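Local structure of Serine/threonine-protein kinase Tel1 (Chaetomium thermophilum, 6SKY) at residues K2606-G2612 with S2657-F2663. The protein probably acts as a DNA damage sensor, a serine/threonine kinase that uses ATP to phosphorylate proteins at [ST]-Q sites and so activates checkpoint signalling. Sequence-based numbering, arbitrary orientation.
Sequences KQLVKGG and SSGLIEF. With AGS (phosphothiophosphoric acid-adenylate ester), chain C.
The nucleotide pocket of the kinase domain takes its N-lobe wall from two antiparallel strands, 2606-2611 and 2658-2662, whose Leu-2608, Lys-2610 and Ile-2661 face the bound ATP analogue. Leu-2608 and Ile-2661 form a hydrogen-bonded pair, with Leu-2608 N to Ile-2661 O and Ile-2661 N to Leu-2608 O both at 2.9 Å; Lys-2610 and Gly-2659 form the next such pair. A weak bond from Phe-2663 N to Lys-2606 O continues the ladder. With CG anti to the backbone N (chi1 -157°), the Phe-2663 ring reaches the adenine, and C2 of the analogue lies over the ring centre, 3.6 Å above its plane. Leu-2608 meets this ring at its edge, CD1 to Phe-2663 CD1 being 3.4 Å, while Lys-2606 runs alongside Phe-2663, CB against CB. Adenine N6 donates to Glu-2662 O at 2.8 Å, and Val-2664 N also binds the nucleotide. From its extended chain Lys-2610 lays CD 3.6 Å from Ile-2661 CD1 and sends NZ to alpha-phosphate oxygen O2A of the analogue, a weak bond of 3.5 Å. On the other face Val-2609 CG2 packs against Leu-2660 CD2 at 3.9 Å, with Ala-2521 and Tyr-2517 of helix 2507-2522 touching Val-2609 and Leu-2660 respectively. A phosphate-directed strand lysine and an adenine held by backbone groups at the hinge are characteristic of the ATP site of PI3-kinase-related kinases.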
loop_
_atom_site.group_PDB
_atom_site.type_symbol
_atom_site.label_atom_id
_atom_site.label_comp_id
_atom_site.label_asym_id
_atom_site.label_seq_id
_atom_site.Cartn_x
_atom_site.Cartn_y
_atom_site.Cartn_z
ATOM N N LYS A 2606 49.257 7.787 9.312
ATOM C CA LYS A 2606 49.642 9.071 8.757
ATOM C C LYS A 2606 48.690 10.155 9.236
ATOM O O LYS A 2606 47.561 9.890 9.645
ATOM C CB LYS A 2606 49.666 9.011 7.237
ATOM C CG LYS A 2606 50.476 7.869 6.697
ATOM C CD LYS A 2606 50.601 7.967 5.204
ATOM C CE LYS A 2606 51.218 9.287 4.808
ATOM N NZ LYS A 2606 51.376 9.417 3.335
ATOM N N GLN A 2607 49.171 11.391 9.199
ATOM C CA GLN A 2607 48.442 12.515 9.761
ATOM C C GLN A 2607 48.753 13.765 8.968
ATOM O O GLN A 2607 49.909 14.013 8.632
ATOM C CB GLN A 2607 48.823 12.757 11.220
ATOM C CG GLN A 2607 48.556 11.609 12.132
ATOM C CD GLN A 2607 49.427 11.639 13.332
ATOM O OE1 GLN A 2607 50.267 12.514 13.468
ATOM N NE2 GLN A 2607 49.241 10.686 14.220
ATOM N N LEU A 2608 47.732 14.552 8.681
ATOM C CA LEU A 2608 47.933 15.928 8.263
ATOM C C LEU A 2608 47.971 16.779 9.516
ATOM O O LEU A 2608 47.044 16.729 10.326
ATOM C CB LEU A 2608 46.822 16.420 7.344
ATOM C CG LEU A 2608 46.632 15.868 5.947
ATOM C CD1 LEU A 2608 45.489 14.919 5.948
ATOM C CD2 LEU A 2608 46.350 17.003 5.009
ATOM N N VAL A 2609 49.039 17.540 9.684
ATOM C CA VAL A 2609 49.135 18.524 10.747
ATOM C C VAL A 2609 48.807 19.855 10.094
ATOM O O VAL A 2609 49.655 20.470 9.451
ATOM C CB VAL A 2609 50.514 18.520 11.407
ATOM C CG1 VAL A 2609 50.508 19.413 12.605
ATOM C CG2 VAL A 2609 50.889 17.124 11.817
ATOM N N LYS A 2610 47.564 20.290 10.232
ATOM C CA LYS A 2610 47.050 21.416 9.474
ATOM C C LYS A 2610 47.113 22.665 10.331
ATOM O O LYS A 2610 46.564 22.696 11.434
ATOM C CB LYS A 2610 45.618 21.153 9.019
ATOM C CG LYS A 2610 45.353 21.534 7.590
ATOM C CD LYS A 2610 44.009 21.018 7.158
ATOM C CE LYS A 2610 43.830 21.121 5.662
ATOM N NZ LYS A 2610 42.538 20.514 5.234
ATOM N N GLY A 2611 47.796 23.691 9.823
ATOM C CA GLY A 2611 47.842 24.982 10.462
ATOM C C GLY A 2611 47.251 26.034 9.541
ATOM O O GLY A 2611 46.960 25.781 8.371
ATOM N N GLY A 2612 47.077 27.224 10.090
ATOM C CA GLY A 2612 46.481 28.291 9.321
ATOM C C GLY A 2612 45.334 28.927 10.067
ATOM O O GLY A 2612 45.320 28.924 11.297
ATOM N N SER A 2657 43.057 27.376 15.258
ATOM C CA SER A 2657 43.873 27.604 14.078
ATOM C C SER A 2657 44.640 26.367 13.634
ATOM O O SER A 2657 45.465 26.468 12.723
ATOM C CB SER A 2657 44.854 28.741 14.345
ATOM O OG SER A 2657 45.515 28.545 15.582
ATOM N N SER A 2658 44.406 25.208 14.237
ATOM C CA SER A 2658 45.236 24.053 13.945
ATOM C C SER A 2658 44.477 22.779 14.270
ATOM O O SER A 2658 43.566 22.762 15.100
ATOM C CB SER A 2658 46.551 24.102 14.729
ATOM O OG SER A 2658 46.313 24.098 16.122
ATOM N N GLY A 2659 44.885 21.704 13.613
ATOM C CA GLY A 2659 44.265 20.424 13.881
ATOM C C GLY A 2659 45.085 19.289 13.328
ATOM O O GLY A 2659 46.064 19.483 12.609
ATOM N N LEU A 2660 44.671 18.088 13.698
ATOM C CA LEU A 2660 45.207 16.854 13.153
ATOM C C LEU A 2660 44.100 16.156 12.386
ATOM O O LEU A 2660 43.034 15.884 12.942
ATOM C CB LEU A 2660 45.726 15.942 14.255
ATOM C CG LEU A 2660 46.754 16.533 15.198
ATOM C CD1 LEU A 2660 47.110 15.505 16.219
ATOM C CD2 LEU A 2660 47.960 16.939 14.411
ATOM N N ILE A 2661 44.354 15.853 11.126
ATOM C CA ILE A 2661 43.402 15.135 10.296
ATOM C C ILE A 2661 43.978 13.772 9.971
ATOM O O ILE A 2661 45.167 13.643 9.674
ATOM C CB ILE A 2661 43.072 15.919 9.020
ATOM C CG1 ILE A 2661 42.621 17.317 9.390
ATOM C CG2 ILE A 2661 41.974 15.257 8.285
ATOM C CD1 ILE A 2661 42.177 18.112 8.226
ATOM N N GLU A 2662 43.141 12.753 10.051
ATOM C CA GLU A 2662 43.570 11.403 9.733
ATOM C C GLU A 2662 43.768 11.277 8.238
ATOM O O GLU A 2662 42.849 11.545 7.462
ATOM C CB GLU A 2662 42.536 10.403 10.214
ATOM C CG GLU A 2662 42.896 8.981 9.954
ATOM C CD GLU A 2662 41.720 8.057 10.130
ATOM O OE1 GLU A 2662 41.049 7.753 9.127
ATOM O OE2 GLU A 2662 41.455 7.636 11.272
ATOM N N PHE A 2663 44.964 10.884 7.828
ATOM C CA PHE A 2663 45.257 10.665 6.420
ATOM C C PHE A 2663 44.764 9.274 6.056
ATOM O O PHE A 2663 45.311 8.278 6.532
ATOM C CB PHE A 2663 46.751 10.815 6.168
ATOM C CG PHE A 2663 47.100 11.140 4.765
ATOM C CD1 PHE A 2663 47.120 12.442 4.335
ATOM C CD2 PHE A 2663 47.426 10.144 3.874
ATOM C CE1 PHE A 2663 47.443 12.746 3.042
ATOM C CE2 PHE A 2663 47.749 10.444 2.584
ATOM C CZ PHE A 2663 47.758 11.745 2.168
HETATM P PG AGS C . 42.318 23.474 -1.943
HETATM S S1G AGS C . 41.203 22.966 -3.458
HETATM O O2G AGS C . 41.490 23.441 -0.631
HETATM O O3G AGS C . 42.874 24.907 -2.162
HETATM P PB AGS C . 43.279 21.066 -1.209
HETATM O O1B AGS C . 41.893 20.632 -1.456
HETATM O O2B AGS C . 44.360 20.199 -1.850
HETATM O O3B AGS C . 43.518 22.505 -1.787
HETATM P PA AGS C . 44.710 20.212 0.965
HETATM O O1A AGS C . 45.932 21.012 1.101
HETATM O O2A AGS C . 44.173 19.638 2.274
HETATM O O3A AGS C . 43.539 21.063 0.343
HETATM O "O5'" AGS C . 45.023 19.069 -0.060
HETATM C "C5'" AGS C . 46.009 18.088 0.285
HETATM C "C4'" AGS C . 45.916 16.922 -0.660
HETATM O "O4'" AGS C . 45.723 15.713 0.097
HETATM C "C3'" AGS C . 44.764 16.970 -1.655
HETATM O "O3'" AGS C . 45.108 16.313 -2.867
HETATM C "C2'" AGS C . 43.644 16.247 -0.912
HETATM O "O2'" AGS C . 42.777 15.582 -1.818
HETATM C "C1'" AGS C . 44.407 15.223 -0.073
HETATM N N9 AGS C . 43.829 15.010 1.244
HETATM C C8 AGS C . 43.264 15.952 2.057
HETATM N N7 AGS C . 42.825 15.481 3.196
HETATM C C5 AGS C . 43.127 14.133 3.128
HETATM C C6 AGS C . 42.916 13.070 4.024
HETATM N N6 AGS C . 42.331 13.208 5.214
HETATM N N1 AGS C . 43.335 11.846 3.651
HETATM C C2 AGS C . 43.922 11.701 2.461
HETATM N N3 AGS C . 44.173 12.626 1.534
HETATM C C4 AGS C . 43.746 13.828 1.932
#